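PDB 6NST: branched-chain-amino-acid aminotransferase from Pseudomonas aeruginosa, which catalyses the reversible transfer of the amino group from leucine, isoleucine and valine to 2-oxoglutarate, using pyridoxal 5'-phosphate as cofactor. Local coordinates for the interface of chains A and B and the interface of chains A and C. Sequence-based numbering; all coordinates share one arbitrary frame. Chains: chain A/B/C, Branched-chain-amino-acid aminotransferase.

Contact 1: the interface of chains A and B. Residues chain A 2-4, 10, 19-20, 22, 121, 123, 125; chain B 25, 27, 106-109.
The backbone carbonyl oxygen B:Ser106 O is gripped by two donors from the N-terminal segment of chain A. A:Met3 N reaches it at 2.7 Å, in the carbonyl plane and on a lone pair, whereas A:Ser2 OG, in a poorly ordered residue, comes from above that plane. A:Ser2 OG also accepts a nearly straight bond from A:Ala4 N, two residues on. B:His25 holds its CG anti to the backbone N (chi1 -165°) and sends the imidazole into chain A. Its NE2 donates to the backbone oxygen A:Trp19 O at 2.8 Å; the acceptor lies near the imidazole plane, but the donor stands above the carbonyl plane. At the other nitrogen, ND1 accepts from B:Leu27 N at 3.0 Å, tilted 34° from the ring plane, and the two bonds should restrain the ring's rotation. A:Ala4 CB sits over one imidazole face, 3.8 Å from its centroid, and A:Ala22 O covers the opposite face near the rim. The indole of A:Trp19 is held in turn by its NE1, which donates to A:Met3 O. B:Leu27 crosses the indole's benzo end at about a right angle, CD1 lying 3.5 Å from A:Trp19 CZ2, while CD2 meets A:Ala123 CB. Further on, A:Trp125 CH2 touches B:Met109 CG at 3.5 Å, and A:Met3 CE lies over the indole face. The patch ties one subunit's N-terminus to the other's 106-109 loop and would help hold this two-fold pair together.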
loop_
_atom_site.group_PDB
_atom_site.type_symbol
_atom_site.label_atom_id
_atom_site.label_comp_id
_atom_site.label_asym_id
_atom_site.label_seq_id
_atom_site.Cartn_x
_atom_site.Cartn_y
_atom_site.Cartn_z
ATOM N N SER A 2 23.377 30.080 22.372
ATOM C CA SER A 2 22.726 28.862 22.835
ATOM C C SER A 2 21.311 29.193 23.291
ATOM O O SER A 2 20.981 30.350 23.564
ATOM C CB SER A 2 23.516 28.200 23.971
ATOM O OG SER A 2 22.860 27.038 24.447
ATOM N N MET A 3 20.481 28.155 23.366
ATOM C CA MET A 3 19.122 28.269 23.876
ATOM C C MET A 3 19.041 28.026 25.376
ATOM O O MET A 3 17.955 28.143 25.954
ATOM C CB MET A 3 18.198 27.288 23.146
ATOM C CG MET A 3 16.782 27.792 22.967
ATOM S SD MET A 3 16.747 29.282 21.957
ATOM C CE MET A 3 15.009 29.688 22.016
ATOM N N ALA A 4 20.160 27.688 26.016
ATOM C CA ALA A 4 20.214 27.449 27.453
ATOM C C ALA A 4 20.790 28.625 28.227
ATOM O O ALA A 4 20.255 28.988 29.279
ATOM C CB ALA A 4 21.041 26.193 27.747
ATOM N N ILE A 10 11.704 29.787 33.429
ATOM C CA ILE A 10 10.936 28.745 32.763
ATOM C C ILE A 10 10.056 28.077 33.806
ATOM O O ILE A 10 10.535 27.711 34.886
ATOM C CB ILE A 10 11.844 27.705 32.077
ATOM C CG1 ILE A 10 12.653 28.353 30.955
ATOM C CG2 ILE A 10 11.020 26.543 31.541
ATOM C CD1 ILE A 10 13.690 27.436 30.345
ATOM N N TRP A 19 16.279 30.243 34.001
ATOM C CA TRP A 19 16.361 29.635 32.675
ATOM C C TRP A 19 17.493 28.617 32.602
ATOM O O TRP A 19 17.288 27.473 32.177
ATOM C CB TRP A 19 16.543 30.723 31.618
ATOM C CG TRP A 19 16.288 30.261 30.218
ATOM C CD1 TRP A 19 17.096 29.471 29.454
ATOM C CD2 TRP A 19 15.150 30.576 29.407
ATOM N NE1 TRP A 19 16.528 29.268 28.220
ATOM C CE2 TRP A 19 15.334 29.937 28.165
ATOM C CE3 TRP A 19 13.995 31.335 29.610
ATOM C CZ2 TRP A 19 14.403 30.033 27.131
ATOM C CZ3 TRP A 19 13.072 31.429 28.583
ATOM C CH2 TRP A 19 13.282 30.780 27.360
ATOM N N ARG A 20 18.696 29.012 33.021
ATOM C CA ARG A 20 19.836 28.106 32.961
ATOM C C ARG A 20 19.724 26.962 33.962
ATOM O O ARG A 20 20.431 25.959 33.817
ATOM C CB ARG A 20 21.133 28.881 33.193
ATOM C CG ARG A 20 21.379 29.989 32.181
ATOM C CD ARG A 20 22.574 30.838 32.575
ATOM N NE ARG A 20 22.861 31.876 31.591
ATOM C CZ ARG A 20 22.306 33.084 31.592
ATOM N NH1 ARG A 20 21.424 33.409 32.527
ATOM N NH2 ARG A 20 22.631 33.968 30.658
ATOM N N ALA A 22 16.802 25.347 34.443
ATOM C CA ALA A 22 15.768 24.449 33.929
ATOM C C ALA A 22 16.450 23.336 33.139
ATOM O O ALA A 22 16.510 23.337 31.907
ATOM C CB ALA A 22 14.762 25.212 33.076
ATOM N N ILE A 121 7.248 21.394 31.202
ATOM C CA ILE A 121 7.984 22.651 31.135
ATOM C C ILE A 121 7.310 23.570 30.129
ATOM O O ILE A 121 6.769 23.124 29.113
ATOM C CB ILE A 121 9.473 22.451 30.762
ATOM C CG1 ILE A 121 9.606 21.656 29.455
ATOM C CG2 ILE A 121 10.215 21.782 31.895
ATOM C CD1 ILE A 121 9.941 22.519 28.245
ATOM N N ALA A 123 8.449 27.059 28.266
ATOM C CA ALA A 123 9.444 28.083 27.988
ATOM C C ALA A 123 8.913 29.054 26.942
ATOM O O ALA A 123 8.230 28.648 25.996
ATOM C CB ALA A 123 10.753 27.456 27.501
ATOM N N TRP A 125 10.160 32.597 24.619
ATOM C CA TRP A 125 11.225 33.486 24.184
ATOM C C TRP A 125 10.692 34.405 23.095
ATOM O O TRP A 125 9.711 34.093 22.416
ATOM C CB TRP A 125 12.445 32.703 23.678
ATOM C CG TRP A 125 12.124 31.712 22.601
ATOM C CD1 TRP A 125 12.091 31.943 21.259
ATOM C CD2 TRP A 125 11.794 30.328 22.779
ATOM N NE1 TRP A 125 11.760 30.790 20.588
ATOM C CE2 TRP A 125 11.574 29.784 21.498
ATOM C CE3 TRP A 125 11.668 29.495 23.896
ATOM C CZ2 TRP A 125 11.232 28.447 21.303
ATOM C CZ3 TRP A 125 11.327 28.168 23.699
ATOM C CH2 TRP A 125 11.112 27.658 22.413
ATOM N N HIS B 25 20.022 20.900 29.387
ATOM C CA HIS B 25 18.940 21.870 29.468
ATOM C C HIS B 25 17.641 21.259 28.955
ATOM O O HIS B 25 17.638 20.386 28.083
ATOM C CB HIS B 25 19.283 23.127 28.672
ATOM C CG HIS B 25 18.396 24.295 28.979
ATOM N ND1 HIS B 25 17.286 24.606 28.224
ATOM C CD2 HIS B 25 18.454 25.223 29.963
ATOM C CE1 HIS B 25 16.699 25.676 28.728
ATOM N NE2 HIS B 25 17.388 26.070 29.785
ATOM N N LEU B 27 15.385 22.577 27.177
ATOM C CA LEU B 27 15.145 22.923 25.781
ATOM C C LEU B 27 16.115 22.225 24.839
ATOM O O LEU B 27 16.406 22.742 23.751
ATOM C CB LEU B 27 15.204 24.439 25.596
ATOM C CG LEU B 27 14.139 25.205 26.383
ATOM C CD1 LEU B 27 14.183 26.690 26.065
ATOM C CD2 LEU B 27 12.759 24.632 26.104
ATOM N N SER B 106 21.100 22.061 23.240
ATOM C CA SER B 106 20.115 23.139 23.334
ATOM C C SER B 106 20.677 24.434 22.748
ATOM O O SER B 106 20.777 25.464 23.414
ATOM C CB SER B 106 19.680 23.330 24.785
ATOM O OG SER B 106 20.796 23.594 25.618
ATOM N N GLU B 107 21.051 24.367 21.471
ATOM C CA GLU B 107 21.591 25.525 20.767
ATOM C C GLU B 107 20.509 26.306 20.031
ATOM O O GLU B 107 20.526 27.542 20.031
ATOM C CB GLU B 107 22.678 25.088 19.780
ATOM C CG GLU B 107 24.049 24.844 20.404
ATOM C CD GLU B 107 24.026 23.798 21.502
ATOM O OE1 GLU B 107 23.918 24.180 22.686
ATOM O OE2 GLU B 107 24.103 22.595 21.181
ATOM N N GLY B 108 19.569 25.602 19.397
ATOM C CA GLY B 108 18.454 26.242 18.737
ATOM C C GLY B 108 17.194 25.421 18.919
ATOM O O GLY B 108 17.235 24.277 19.377
ATOM N N MET B 109 16.067 26.025 18.550
ATOM C CA MET B 109 14.772 25.380 18.705
ATOM C C MET B 109 14.066 25.119 17.382
ATOM O O MET B 109 12.974 24.540 17.384
ATOM C CB MET B 109 13.867 26.222 19.615
ATOM C CG MET B 109 13.019 25.392 20.556
ATOM S SD MET B 109 14.009 24.213 21.495
ATOM C CE MET B 109 12.752 23.492 22.536
#

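Contact 2: the interface of chains A and B. Residues chain A 35, 69-70, 104, 156; chain B 166, 169-170, 173.
The B side is regular helix 166-177, whereas the A side is mostly loop, with A:Asn70 in the left-handed helical region (phi 59°, psi 37°). One flank of the helix, carrying B:Ile166, B:Met169, B:Leu170 and B:Gln173, lies against methionines of chain A; this largely apolar part of the A-B interface may help seat the helix against the neighbouring subunit. The contact is made mainly by carbon and sulphur, and no polar pair comes close enough to bond. A:Met35 takes the middle. Its CG is anti to the backbone N (chi1 -178°) and the chain then bends, crossing B:Met169 obliquely. The thioether sulphur B:Met169 SD rests 3.4 Å from A:Met35 CB, and the methyl B:Met169 CE folds back to within 3.7 Å of A:Met35 CG. That bend at the end of B:Met169 also points its methyl tip to tip toward A:Tyr104, CE2 4.2 Å away. B:Ile166 meets the same methionine from one helical turn earlier, CG1 lying 4.0 Å from A:Met35 CA and CG2 facing its sulphur. On the other flank of A:Met35, B:Leu170 reaches between two more methionines, with CD2 4.2 Å from A:Met69 SD. B:Gln173 runs extended beyond CG and slides past A:Asn70 in the opposite direction, its amide oxygen OE1 3.8 Å from A:Asn70 CB. At the far end, B:Leu170 CD1 meets A:Met156 CG tip to tip at 3.9 Å.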
loop_
_atom_site.group_PDB
_atom_site.type_symbol
_atom_site.label_atom_id
_atom_site.label_comp_id
_atom_site.label_asym_id
_atom_site.label_seq_id
_atom_site.Cartn_x
_atom_site.Cartn_y
_atom_site.Cartn_z
ATOM N N MET A 35 9.112 9.713 23.479
ATOM C CA MET A 35 7.739 9.671 23.979
ATOM C C MET A 35 7.465 10.928 24.793
ATOM O O MET A 35 7.847 11.033 25.961
ATOM C CB MET A 35 7.509 8.414 24.809
ATOM C CG MET A 35 6.094 8.254 25.338
ATOM S SD MET A 35 4.866 8.138 24.025
ATOM C CE MET A 35 3.786 6.878 24.695
ATOM N N MET A 69 -1.252 9.399 23.783
ATOM C CA MET A 69 -0.025 8.694 24.134
ATOM C C MET A 69 -0.093 8.030 25.501
ATOM O O MET A 69 0.918 7.480 25.949
ATOM C CB MET A 69 1.165 9.657 24.092
ATOM C CG MET A 69 1.389 10.288 22.733
ATOM S SD MET A 69 1.729 9.050 21.472
ATOM C CE MET A 69 1.727 10.065 19.998
ATOM N N ASN A 70 -1.249 8.071 26.164
ATOM C CA ASN A 70 -1.417 7.498 27.499
ATOM C C ASN A 70 -0.454 8.130 28.501
ATOM O O ASN A 70 0.079 7.462 29.388
ATOM C CB ASN A 70 -1.257 5.975 27.475
ATOM C CG ASN A 70 -2.511 5.253 27.917
ATOM O OD1 ASN A 70 -3.596 5.834 27.952
ATOM N ND2 ASN A 70 -2.371 3.978 28.257
ATOM N N TYR A 104 8.431 12.338 29.856
ATOM C CA TYR A 104 8.737 11.392 30.919
ATOM C C TYR A 104 10.099 11.700 31.526
ATOM O O TYR A 104 11.029 12.109 30.832
ATOM C CB TYR A 104 8.722 9.958 30.384
ATOM C CG TYR A 104 7.342 9.366 30.212
ATOM C CD1 TYR A 104 6.342 9.594 31.149
ATOM C CD2 TYR A 104 7.038 8.578 29.108
ATOM C CE1 TYR A 104 5.078 9.051 30.992
ATOM C CE2 TYR A 104 5.778 8.031 28.944
ATOM C CZ TYR A 104 4.803 8.271 29.887
ATOM O OH TYR A 104 3.548 7.730 29.726
ATOM N N MET A 156 0.782 8.424 15.643
ATOM C CA MET A 156 -0.517 9.000 15.975
ATOM C C MET A 156 -0.561 10.420 15.426
ATOM O O MET A 156 -0.094 11.365 16.066
ATOM C CB MET A 156 -0.740 8.947 17.480
ATOM C CG MET A 156 -0.665 7.530 18.055
ATOM S SD MET A 156 -1.934 6.408 17.405
ATOM C CE MET A 156 -1.028 5.501 16.148
ATOM N N ILE B 166 8.760 5.663 19.845
ATOM C CA ILE B 166 7.371 5.881 20.242
ATOM C C ILE B 166 6.509 4.717 19.779
ATOM O O ILE B 166 5.660 4.212 20.524
ATOM C CB ILE B 166 6.850 7.216 19.677
ATOM C CG1 ILE B 166 7.649 8.393 20.228
ATOM C CG2 ILE B 166 5.368 7.380 19.983
ATOM C CD1 ILE B 166 7.255 9.714 19.605
ATOM N N MET B 169 6.930 1.756 22.033
ATOM C CA MET B 169 6.268 1.911 23.323
ATOM C C MET B 169 4.764 1.709 23.207
ATOM O O MET B 169 4.158 1.041 24.052
ATOM C CB MET B 169 6.579 3.286 23.910
ATOM C CG MET B 169 8.029 3.475 24.299
ATOM S SD MET B 169 8.295 5.074 25.076
ATOM C CE MET B 169 7.192 4.942 26.482
ATOM N N LEU B 170 4.145 2.282 22.169
ATOM C CA LEU B 170 2.710 2.105 21.972
ATOM C C LEU B 170 2.349 0.629 21.853
ATOM O O LEU B 170 1.334 0.185 22.401
ATOM C CB LEU B 170 2.254 2.869 20.728
ATOM C CG LEU B 170 2.251 4.398 20.797
ATOM C CD1 LEU B 170 1.917 4.997 19.439
ATOM C CD2 LEU B 170 1.265 4.884 21.849
ATOM N N GLN B 173 2.911 -1.262 25.312
ATOM C CA GLN B 173 1.806 -0.956 26.219
ATOM C C GLN B 173 0.549 -1.722 25.830
ATOM O O GLN B 173 -0.178 -2.217 26.700
ATOM C CB GLN B 173 1.521 0.547 26.231
ATOM C CG GLN B 173 2.578 1.404 26.906
ATOM C CD GLN B 173 2.233 2.885 26.866
ATOM O OE1 GLN B 173 1.169 3.272 26.379
ATOM N NE2 GLN B 173 3.134 3.720 27.377
#

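Contact 3: the interface of chains A and C. Residues chain A 143-147, 174; chain C 143-146, 174, 186, 243.
This is a polar, two-fold symmetric interface between copies of one protein, and in the deposited hexamer it joins chain A to chain C; whether it forms in solution the structure alone does not show. Strand 140-145 and the turn after it face their own copies, and the A:Arg143 and C:Arg143 side chains reach tip to tip, guanidinium planes 78° apart. Each bends at chi3 and sends NH2 to a backbone oxygen near the C-terminal end of the opposite helix 166-177. A:Arg143 NH2 to C:Glu174 O and C:Arg143 NH2 to A:Glu174 O both measure 2.8 Å; each oxygen lies in the guanidinium plane, but each donor stands above the carbonyl plane, off the lone pairs. The partially negative helix end would favour these cationic donors, and waters 1 and 2 bridge the two guanidinium edges, which may soften their mutual repulsion. A:Glu174 shapes its own chain's turn: A:Ser146 N bonds to the syn lone pair of A:Glu174 OE1 at 3.0 Å, and A:Ser146 OG donates to the other carboxylate oxygen. Water 3 connects A:Glu174 OE2 to the backbone oxygen C:Thr144 O. C:Arg243 adds a cation-pi stack, its guanidinium flat over A:Phe147, planes 7° apart, with NH1 3.7 Å from the ring centroid. The opposite guanidinium face meets C:Thr144 CG2, sandwiching the flat group. In the guanidinium plane, C:Arg243 NH1 gives a nearly straight bond (164° at H) to the hydroxyl A:Ser146 OG at 2.8 Å.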
loop_
_atom_site.group_PDB
_atom_site.type_symbol
_atom_site.label_atom_id
_atom_site.label_comp_id
_atom_site.label_asym_id
_atom_site.label_seq_id
_atom_site.Cartn_x
_atom_site.Cartn_y
_atom_site.Cartn_z
ATOM N N ARG A 143 9.846 22.437 -2.411
ATOM C CA ARG A 143 10.170 21.201 -3.107
ATOM C C ARG A 143 9.419 20.054 -2.449
ATOM O O ARG A 143 9.376 19.962 -1.218
ATOM C CB ARG A 143 11.677 20.928 -3.089
ATOM C CG ARG A 143 12.484 21.871 -3.962
ATOM C CD ARG A 143 13.976 21.591 -3.857
ATOM N NE ARG A 143 14.337 20.296 -4.423
ATOM C CZ ARG A 143 14.544 20.080 -5.718
ATOM N NH1 ARG A 143 14.418 21.074 -6.588
ATOM N NH2 ARG A 143 14.868 18.867 -6.147
ATOM N N THR A 144 8.822 19.190 -3.265
ATOM C CA THR A 144 8.137 18.022 -2.731
ATOM C C THR A 144 9.148 17.078 -2.088
ATOM O O THR A 144 10.173 16.745 -2.691
ATOM C CB THR A 144 7.364 17.301 -3.832
ATOM O OG1 THR A 144 6.438 18.209 -4.442
ATOM C CG2 THR A 144 6.600 16.119 -3.258
ATOM N N SER A 145 8.861 16.657 -0.860
ATOM C CA SER A 145 9.788 15.820 -0.112
ATOM C C SER A 145 9.801 14.398 -0.652
ATOM O O SER A 145 8.755 13.831 -0.983
ATOM C CB SER A 145 9.408 15.806 1.370
ATOM O OG SER A 145 10.201 14.880 2.091
ATOM N N SER A 146 11.001 13.819 -0.739
ATOM C CA SER A 146 11.144 12.408 -1.070
ATOM C C SER A 146 10.868 11.504 0.121
ATOM O O SER A 146 10.774 10.285 -0.053
ATOM C CB SER A 146 12.548 12.124 -1.612
ATOM O OG SER A 146 13.524 12.235 -0.588
ATOM N N PHE A 147 10.750 12.069 1.321
ATOM C CA PHE A 147 10.348 11.314 2.498
ATOM C C PHE A 147 8.827 11.293 2.586
ATOM O O PHE A 147 8.178 12.341 2.502
ATOM C CB PHE A 147 10.939 11.925 3.770
ATOM C CG PHE A 147 12.438 11.910 3.811
ATOM C CD1 PHE A 147 13.118 10.806 4.299
ATOM C CD2 PHE A 147 13.167 13.001 3.372
ATOM C CE1 PHE A 147 14.498 10.788 4.340
ATOM C CE2 PHE A 147 14.548 12.990 3.409
ATOM C CZ PHE A 147 15.214 11.884 3.896
ATOM N N GLU A 174 16.141 18.330 3.484
ATOM C CA GLU A 174 16.181 18.002 2.062
ATOM C C GLU A 174 15.756 19.192 1.214
ATOM O O GLU A 174 16.394 19.502 0.201
ATOM C CB GLU A 174 15.287 16.798 1.764
ATOM C CG GLU A 174 15.206 16.466 0.277
ATOM C CD GLU A 174 14.229 15.350 -0.035
ATOM O OE1 GLU A 174 13.179 15.267 0.637
ATOM O OE2 GLU A 174 14.515 14.554 -0.954
ATOM N N ARG C 143 20.280 12.703 -5.492
ATOM C CA ARG C 143 19.176 13.058 -4.611
ATOM C C ARG C 143 18.043 12.071 -4.834
ATOM O O ARG C 143 17.636 11.840 -5.976
ATOM C CB ARG C 143 18.694 14.489 -4.861
ATOM C CG ARG C 143 19.625 15.555 -4.327
ATOM C CD ARG C 143 19.151 16.949 -4.714
ATOM N NE ARG C 143 17.929 17.329 -4.010
ATOM C CZ ARG C 143 17.907 17.856 -2.790
ATOM N NH1 ARG C 143 19.042 18.062 -2.137
ATOM N NH2 ARG C 143 16.751 18.175 -2.222
ATOM N N THR C 144 17.550 11.484 -3.747
ATOM C CA THR C 144 16.412 10.580 -3.840
ATOM C C THR C 144 15.217 11.310 -4.438
ATOM O O THR C 144 14.922 12.450 -4.070
ATOM C CB THR C 144 16.063 10.024 -2.461
ATOM O OG1 THR C 144 17.196 9.328 -1.925
ATOM C CG2 THR C 144 14.884 9.065 -2.551
ATOM N N SER C 145 14.539 10.655 -5.374
ATOM C CA SER C 145 13.431 11.278 -6.079
ATOM C C SER C 145 12.175 11.281 -5.219
ATOM O O SER C 145 11.888 10.315 -4.509
ATOM C CB SER C 145 13.157 10.545 -7.391
ATOM O OG SER C 145 12.063 11.134 -8.076
ATOM N N SER C 146 11.422 12.379 -5.291
ATOM C CA SER C 146 10.119 12.429 -4.644
ATOM C C SER C 146 9.035 11.768 -5.481
ATOM O O SER C 146 7.914 11.596 -4.990
ATOM C CB SER C 146 9.724 13.877 -4.342
ATOM O OG SER C 146 9.431 14.584 -5.533
ATOM N N GLU C 174 14.151 16.879 -11.507
ATOM C CA GLU C 174 14.056 17.243 -10.097
ATOM C C GLU C 174 15.419 17.185 -9.417
ATOM O O GLU C 174 15.780 18.092 -8.659
ATOM C CB GLU C 174 13.069 16.324 -9.377
ATOM C CG GLU C 174 13.001 16.562 -7.876
ATOM C CD GLU C 174 12.266 15.462 -7.137
ATOM O OE1 GLU C 174 12.340 14.294 -7.571
ATOM O OE2 GLU C 174 11.611 15.769 -6.119
ATOM N N LEU C 186 12.634 5.183 -5.650
ATOM C CA LEU C 186 12.078 4.269 -4.665
ATOM C C LEU C 186 10.816 3.635 -5.232
ATOM O O LEU C 186 10.019 4.308 -5.891
ATOM C CB LEU C 186 11.757 5.000 -3.357
ATOM C CG LEU C 186 12.884 5.809 -2.704
ATOM C CD1 LEU C 186 12.407 6.427 -1.400
ATOM C CD2 LEU C 186 14.118 4.955 -2.468
ATOM N N ARG C 243 16.786 3.423 1.694
ATOM C CA ARG C 243 17.569 4.601 1.337
ATOM C C ARG C 243 18.677 4.857 2.350
ATOM O O ARG C 243 19.798 5.212 1.969
ATOM C CB ARG C 243 16.661 5.822 1.205
ATOM C CG ARG C 243 15.919 6.194 2.473
ATOM C CD ARG C 243 14.856 7.219 2.176
ATOM N NE ARG C 243 15.422 8.478 1.706
ATOM C CZ ARG C 243 14.698 9.453 1.168
ATOM N NH1 ARG C 243 15.277 10.576 0.769
ATOM N NH2 ARG C 243 13.388 9.295 1.024
HETATM O O HOH W 1 15.699 16.473 -4.774
HETATM O O HOH W 2 13.933 18.159 -2.708
HETATM O O HOH W 3 14.477 14.915 -3.433
#

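Contacts 1 and 2 belong to the same A-B interface, their C-alpha centres about 24 Å apart, whereas contact 3 joins A to C, its centre about 32 Å from that of contact 1 and 29 Å from that of contact 2. Helix 166-177 serves both interfaces in different copies: chain B's enters contact 2, and A:Glu174 and C:Glu174 enter contact 3, so one helix could couple the two. A:Tyr104 of contact 2 nearly adjoins the 106-109 loop in sequence, but contact 1 takes that loop from chain B. The arrangement is consistent with a hexamer in which contact 3 joins two-fold pairs, though the structure alone does not show the solution assembly.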